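Local coordinates for protein Afp2 (Serratia entomophila, PDB 6RBN) that probably builds the contractile sheath around the tube of the anti-feeding prophage, a phage-tail-like injection system, at residues R226-S229 against T233-W236; L71-M76 against A177-T182. One frame throughout, in Å; residues are numbered along the deposited sequence.

Overall arrangement
From the N terminus, after its first strands and helix 52-58, the chain reaches helix 66-75, which supplies one half of contact 2. About a hundred residues later, helix 173-187 comes back beside it and closes this long loop. Strands 82-86, 102-105, 127-129 and 156-157 of the mixed sheet are laid down in between. Contact 1 opens only afterwards. It is a local turn-back, with three residues between its segments. The two therefore follow in series, neither nested nor crossed. The centres of contacts 1 and 2 lie about 16 Å apart. Helix 173-187 joins them: Val235 CG2, in the hairpin of contact 1, packs 3.9 Å from Ser180 OG, on the helix of contact 2.

Contact 1: R226-S229 against T233-W236; sequences RTFS and TVVW
Arg226 and Phe228 meet Trp236 across a short beta hairpin. Its strands, 225-226 and 234-235, run antiparallel. Arg226 and Val234 form a hydrogen-bonded pair, and the bond from Arg226 N to Val234 O is 3.1 Å. Beside it, Thr233 CA makes a CH...O contact with Arg226 O. Trp236 is met by two side chains, Arg226 and Phe228. Its CG is anti to the backbone N (chi1 -166°), which turns the indole so that one face looks toward both of them. CB comes first, 4.2 Å from Arg226 CD. Further out the ring divides its contacts. On the pyrrole side, CD1 lies 4.0 Å from Arg226 CD, and NE1 is 3.7 Å from Arg226 NH1. The guanidinium sits over the face of the five-membered ring in a cation-pi contact, with the two planes 76° apart. Its NH1 also makes a salt bridge with Asp210, which fixes that end of the side chain. On the benzene side, Phe228 turns its edge to the same indole face, a T-shaped pair with planes at 53°. Phe228 also reaches back to the strand, where CD2 meets Val234 CG2 at its ring edge. Gly9 of a second subunit packs on Trp236, so the hairpin takes part in the assembly. The nearest approach of the two rings is from Phe228 CE2 to Trp236 CE3, at 3.6 Å.

Contact 2: L71-M76 against A177-T182; sequences LSLWFM and AAASIT
Ala178 O accepts a hydrogen bond from Thr182 OG1 of its own helix, and the ring edge of Trp74 from the other helix packs against it. The bond from Thr182 OG1 to Ala178 O is 3.1 Å long. It lies in the carbonyl plane, with a C=O...donor angle of 153°. Thr182 OG1 stands beside the backbone N (chi1 -55°), which turns it back along the helix to the carbonyl one turn earlier. The preceding carbonyl, Ala177 O, takes two donors, Ile181 N and Ser180 OG, on the same face of its plane. Trp74 CZ3 lies 3.2 Å from Ala178 O, close to the indole plane. The same corner of the ring, CZ3 and CH2, also rests against Thr182 OG1. Ala178 CB adds an apolar touch, 4.2 Å from Trp74 CZ3. The benzene end of Trp74 is thus set against one polar pair and one methyl group. A second touch comes from the neighbouring residue of the first helix. Leu73 CD1 meets Ala179 CB at 3.7 Å. Ala178 and Ala179 thus each offer a methyl group, to the ends of Trp74 and Leu73 in turn. Beyond the two segments, Trp74 makes an edge-to-face pair with Phe32 and touches Pro30, both of strand 30-34. Leu71 and Phe75 pack on strand 82-86, so the first helix is anchored on the mixed sheet. The two segments run nearly parallel, their axes 14° apart in direction and 9.2 Å at closest approach. This is the side-by-side helix packing of a layered alpha/beta fold, here joining helix 66-75 to helix 173-187.

Contact 1: R226-S229 against T233-W236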
ATOM      1  N   ARG C 226     -93.716  23.053  37.404  1.00 78.14           N
ATOM      2  CA  ARG C 226     -94.290  24.245  38.003  1.00 78.14           C
ATOM      3  C   ARG C 226     -94.118  25.426  37.064  1.00 78.14           C
ATOM      4  O   ARG C 226     -93.258  25.426  36.184  1.00 78.14           O
ATOM      5  CB  ARG C 226     -93.638  24.539  39.354  1.00 78.14           C
ATOM      6  CG  ARG C 226     -93.931  23.506  40.411  1.00 78.14           C
ATOM      7  CD  ARG C 226     -93.172  23.816  41.672  1.00 78.14           C
ATOM      8  NE  ARG C 226     -93.553  25.117  42.199  1.00 78.14           N
ATOM      9  CZ  ARG C 226     -92.939  25.714  43.209  1.00 78.14           C
ATOM     10  NH1 ARG C 226     -91.921  25.119  43.807  1.00 78.14           N
ATOM     11  NH2 ARG C 226     -93.346  26.903  43.623  1.00 78.14           N
ATOM     12  N   THR C 227     -94.933  26.454  37.262  1.00 81.29           N
ATOM     13  CA  THR C 227     -94.828  27.682  36.490  1.00 81.29           C
ATOM     14  C   THR C 227     -94.332  28.809  37.387  1.00 81.29           C
ATOM     15  O   THR C 227     -94.649  28.853  38.581  1.00 81.29           O
ATOM     16  CB  THR C 227     -96.161  28.042  35.824  1.00 81.29           C
ATOM     17  OG1 THR C 227     -96.009  29.241  35.057  1.00 81.29           O
ATOM     18  CG2 THR C 227     -97.289  28.203  36.834  1.00 81.29           C
ATOM     19  N   PHE C 228     -93.499  29.676  36.824  1.00 82.50           N
ATOM     20  CA  PHE C 228     -92.922  30.806  37.532  1.00 82.50           C
ATOM     21  C   PHE C 228     -93.054  32.057  36.679  1.00 82.50           C
ATOM     22  O   PHE C 228     -92.897  31.999  35.456  1.00 82.50           O
ATOM     23  CB  PHE C 228     -91.447  30.564  37.859  1.00 82.50           C
ATOM     24  CG  PHE C 228     -91.211  29.452  38.834  1.00 82.50           C
ATOM     25  CD1 PHE C 228     -91.348  29.662  40.193  1.00 82.50           C
ATOM     26  CD2 PHE C 228     -90.845  28.193  38.391  1.00 82.50           C
ATOM     27  CE1 PHE C 228     -91.128  28.641  41.089  1.00 82.50           C
ATOM     28  CE2 PHE C 228     -90.625  27.168  39.286  1.00 82.50           C
ATOM     29  CZ  PHE C 228     -90.768  27.394  40.635  1.00 82.50           C
ATOM     30  N   SER C 229     -93.350  33.182  37.322  1.00 88.29           N
ATOM     31  CA  SER C 229     -93.321  34.470  36.636  1.00 88.29           C
ATOM     32  C   SER C 229     -91.870  34.828  36.348  1.00 88.29           C
ATOM     33  O   SER C 229     -91.094  35.092  37.269  1.00 88.29           O
ATOM     34  CB  SER C 229     -93.998  35.540  37.484  1.00 88.29           C
ATOM     35  OG  SER C 229     -93.960  36.800  36.837  1.00 88.29           O
ATOM     36  N   THR C 233     -93.143  28.051  33.191  1.00 79.78           N
ATOM     37  CA  THR C 233     -93.477  26.610  33.110  1.00 79.78           C
ATOM     38  C   THR C 233     -92.269  25.708  32.804  1.00 79.78           C
ATOM     39  O   THR C 233     -92.134  25.111  31.740  1.00 79.78           O
ATOM     40  CB  THR C 233     -94.685  26.321  32.185  1.00 79.78           C
ATOM     41  OG1 THR C 233     -94.930  24.908  32.146  1.00 79.78           O
ATOM     42  CG2 THR C 233     -94.609  26.886  30.750  1.00 79.78           C
ATOM     43  N   VAL C 234     -91.378  25.627  33.787  1.00 76.91           N
ATOM     44  CA  VAL C 234     -90.219  24.743  33.742  1.00 76.91           C
ATOM     45  C   VAL C 234     -90.541  23.467  34.505  1.00 76.91           C
ATOM     46  O   VAL C 234     -91.544  23.401  35.217  1.00 76.91           O
ATOM     47  CB  VAL C 234     -88.985  25.435  34.340  1.00 76.91           C
ATOM     48  CG1 VAL C 234     -88.668  26.696  33.576  1.00 76.91           C
ATOM     49  CG2 VAL C 234     -89.222  25.754  35.799  1.00 76.91           C
ATOM     50  N   VAL C 235     -89.720  22.433  34.359  1.00 74.72           N
ATOM     51  CA  VAL C 235     -89.816  21.310  35.286  1.00 74.72           C
ATOM     52  C   VAL C 235     -88.956  21.630  36.503  1.00 74.72           C
ATOM     53  O   VAL C 235     -87.953  22.341  36.412  1.00 74.72           O
ATOM     54  CB  VAL C 235     -89.422  19.971  34.625  1.00 74.72           C
ATOM     55  CG1 VAL C 235     -90.311  19.691  33.430  1.00 74.72           C
ATOM     56  CG2 VAL C 235     -87.989  19.957  34.205  1.00 74.72           C
ATOM     57  N   TRP C 236     -89.369  21.160  37.671  1.00 74.95           N
ATOM     58  CA  TRP C 236     -88.763  21.621  38.918  1.00 74.95           C
ATOM     59  C   TRP C 236     -88.390  20.398  39.746  1.00 74.95           C
ATOM     60  O   TRP C 236     -89.224  19.838  40.461  1.00 74.95           O
ATOM     61  CB  TRP C 236     -89.715  22.546  39.663  1.00 74.95           C
ATOM     62  CG  TRP C 236     -89.086  23.314  40.769  1.00 74.95           C
ATOM     63  CD1 TRP C 236     -89.221  23.094  42.102  1.00 74.95           C
ATOM     64  CD2 TRP C 236     -88.223  24.443  40.633  1.00 74.95           C
ATOM     65  NE1 TRP C 236     -88.494  24.015  42.810  1.00 74.95           N
ATOM     66  CE2 TRP C 236     -87.869  24.855  41.929  1.00 74.95           C
ATOM     67  CE3 TRP C 236     -87.709  25.145  39.540  1.00 74.95           C
ATOM     68  CZ2 TRP C 236     -87.029  25.937  42.161  1.00 74.95           C
ATOM     69  CZ3 TRP C 236     -86.878  26.214  39.774  1.00 74.95           C
ATOM     70  CH2 TRP C 236     -86.545  26.603  41.074  1.00 74.95           C
TER

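Contact 2: L71-M76 against A177-T182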
ATOM      1  N   LEU C  71     -95.984  13.951  20.793  1.00 80.63           N
ATOM      2  CA  LEU C  71     -95.140  14.201  19.635  1.00 80.63           C
ATOM      3  C   LEU C  71     -95.259  15.625  19.123  1.00 80.63           C
ATOM      4  O   LEU C  71     -94.267  16.185  18.654  1.00 80.63           O
ATOM      5  CB  LEU C  71     -95.484  13.210  18.534  1.00 80.63           C
ATOM      6  CG  LEU C  71     -94.945  11.836  18.896  1.00 80.63           C
ATOM      7  CD1 LEU C  71     -95.521  10.799  18.017  1.00 80.63           C
ATOM      8  CD2 LEU C  71     -93.474  11.890  18.686  1.00 80.63           C
ATOM      9  N   SER C  72     -96.449  16.222  19.198  1.00 81.61           N
ATOM     10  CA  SER C  72     -96.597  17.615  18.792  1.00 81.61           C
ATOM     11  C   SER C  72     -95.845  18.552  19.725  1.00 81.61           C
ATOM     12  O   SER C  72     -95.370  19.603  19.291  1.00 81.61           O
ATOM     13  CB  SER C  72     -98.075  17.993  18.740  1.00 81.61           C
ATOM     14  OG  SER C  72     -98.645  17.959  20.032  1.00 81.61           O
ATOM     15  N   LEU C  73     -95.717  18.179  20.997  1.00 78.05           N
ATOM     16  CA  LEU C  73     -94.902  18.927  21.941  1.00 78.05           C
ATOM     17  C   LEU C  73     -93.427  18.577  21.805  1.00 78.05           C
ATOM     18  O   LEU C  73     -92.573  19.371  22.206  1.00 78.05           O
ATOM     19  CB  LEU C  73     -95.423  18.654  23.359  1.00 78.05           C
ATOM     20  CG  LEU C  73     -95.159  19.515  24.597  1.00 78.05           C
ATOM     21  CD1 LEU C  73     -93.840  19.224  25.258  1.00 78.05           C
ATOM     22  CD2 LEU C  73     -95.264  20.983  24.232  1.00 78.05           C
ATOM     23  N   TRP C  74     -93.115  17.415  21.225  1.00 75.90           N
ATOM     24  CA  TRP C  74     -91.731  17.042  20.950  1.00 75.90           C
ATOM     25  C   TRP C  74     -91.147  17.857  19.807  1.00 75.90           C
ATOM     26  O   TRP C  74     -90.068  18.445  19.939  1.00 75.90           O
ATOM     27  CB  TRP C  74     -91.642  15.551  20.622  1.00 75.90           C
ATOM     28  CG  TRP C  74     -90.286  15.124  20.149  1.00 75.90           C
ATOM     29  CD1 TRP C  74     -89.907  14.883  18.863  1.00 75.90           C
ATOM     30  CD2 TRP C  74     -89.129  14.890  20.954  1.00 75.90           C
ATOM     31  NE1 TRP C  74     -88.588  14.518  18.816  1.00 75.90           N
ATOM     32  CE2 TRP C  74     -88.088  14.513  20.088  1.00 75.90           C
ATOM     33  CE3 TRP C  74     -88.874  14.963  22.324  1.00 75.90           C
ATOM     34  CZ2 TRP C  74     -86.813  14.216  20.546  1.00 75.90           C
ATOM     35  CZ3 TRP C  74     -87.617  14.654  22.774  1.00 75.90           C
ATOM     36  CH2 TRP C  74     -86.599  14.290  21.892  1.00 75.90           C
ATOM     37  N   PHE C  75     -91.837  17.890  18.666  1.00 79.12           N
ATOM     38  CA  PHE C  75     -91.258  18.480  17.468  1.00 79.12           C
ATOM     39  C   PHE C  75     -91.257  19.999  17.478  1.00 79.12           C
ATOM     40  O   PHE C  75     -90.541  20.604  16.677  1.00 79.12           O
ATOM     41  CB  PHE C  75     -91.985  17.992  16.216  1.00 79.12           C
ATOM     42  CG  PHE C  75     -91.716  16.559  15.878  1.00 79.12           C
ATOM     43  CD1 PHE C  75     -90.483  16.179  15.379  1.00 79.12           C
ATOM     44  CD2 PHE C  75     -92.703  15.603  16.004  1.00 79.12           C
ATOM     45  CE1 PHE C  75     -90.232  14.867  15.059  1.00 79.12           C
ATOM     46  CE2 PHE C  75     -92.456  14.291  15.681  1.00 79.12           C
ATOM     47  CZ  PHE C  75     -91.222  13.924  15.202  1.00 79.12           C
ATOM     48  N   MET C  76     -92.028  20.633  18.355  1.00 81.83           N
ATOM     49  CA  MET C  76     -92.041  22.087  18.411  1.00 81.83           C
ATOM     50  C   MET C  76     -90.942  22.654  19.296  1.00 81.83           C
ATOM     51  O   MET C  76     -90.906  23.868  19.509  1.00 81.83           O
ATOM     52  CB  MET C  76     -93.405  22.594  18.881  1.00 81.83           C
ATOM     53  CG  MET C  76     -93.756  22.263  20.304  1.00 81.83           C
ATOM     54  SD  MET C  76     -95.379  22.900  20.751  1.00 81.83           S
ATOM     55  CE  MET C  76     -95.037  24.656  20.822  1.00 81.83           C
ATOM     56  N   ALA C 177     -91.199  16.661  30.189  1.00 72.90           N
ATOM     57  CA  ALA C 177     -89.827  16.416  30.607  1.00 72.90           C
ATOM     58  C   ALA C 177     -88.934  16.064  29.428  1.00 72.90           C
ATOM     59  O   ALA C 177     -87.753  16.419  29.428  1.00 72.90           O
ATOM     60  CB  ALA C 177     -89.786  15.301  31.641  1.00 72.90           C
ATOM     61  N   ALA C 178     -89.471  15.378  28.420  1.00 73.67           N
ATOM     62  CA  ALA C 178     -88.667  14.985  27.271  1.00 73.67           C
ATOM     63  C   ALA C 178     -88.333  16.158  26.364  1.00 73.67           C
ATOM     64  O   ALA C 178     -87.337  16.100  25.642  1.00 73.67           O
ATOM     65  CB  ALA C 178     -89.381  13.902  26.468  1.00 73.67           C
ATOM     66  N   ALA C 179     -89.139  17.219  26.384  1.00 74.49           N
ATOM     67  CA  ALA C 179     -88.856  18.402  25.587  1.00 74.49           C
ATOM     68  C   ALA C 179     -87.917  19.373  26.279  1.00 74.49           C
ATOM     69  O   ALA C 179     -87.289  20.190  25.600  1.00 74.49           O
ATOM     70  CB  ALA C 179     -90.152  19.128  25.237  1.00 74.49           C
ATOM     71  N   SER C 180     -87.814  19.317  27.603  1.00 74.94           N
ATOM     72  CA  SER C 180     -86.789  20.084  28.291  1.00 74.94           C
ATOM     73  C   SER C 180     -85.435  19.395  28.247  1.00 74.94           C
ATOM     74  O   SER C 180     -84.413  20.060  28.427  1.00 74.94           O
ATOM     75  CB  SER C 180     -87.193  20.337  29.741  1.00 74.94           C
ATOM     76  OG  SER C 180     -87.236  19.129  30.470  1.00 74.94           O
ATOM     77  N   ILE C 181     -85.410  18.081  28.019  1.00 72.83           N
ATOM     78  CA  ILE C 181     -84.149  17.365  27.849  1.00 72.83           C
ATOM     79  C   ILE C 181     -83.506  17.723  26.513  1.00 72.83           C
ATOM     80  O   ILE C 181     -82.279  17.858  26.418  1.00 72.83           O
ATOM     81  CB  ILE C 181     -84.391  15.850  28.010  1.00 72.83           C
ATOM     82  CG1 ILE C 181     -84.633  15.509  29.478  1.00 72.83           C
ATOM     83  CG2 ILE C 181     -83.252  15.005  27.490  1.00 72.83           C
ATOM     84  CD1 ILE C 181     -85.076  14.091  29.701  1.00 72.83           C
ATOM     85  N   THR C 182     -84.322  17.933  25.478  1.00 75.79           N
ATOM     86  CA  THR C 182     -83.807  18.268  24.153  1.00 75.79           C
ATOM     87  C   THR C 182     -83.124  19.628  24.144  1.00 75.79           C
ATOM     88  O   THR C 182     -82.016  19.776  23.615  1.00 75.79           O
ATOM     89  CB  THR C 182     -84.945  18.259  23.139  1.00 75.79           C
ATOM     90  OG1 THR C 182     -85.600  16.998  23.194  1.00 75.79           O
ATOM     91  CG2 THR C 182     -84.412  18.467  21.738  1.00 75.79           C
TER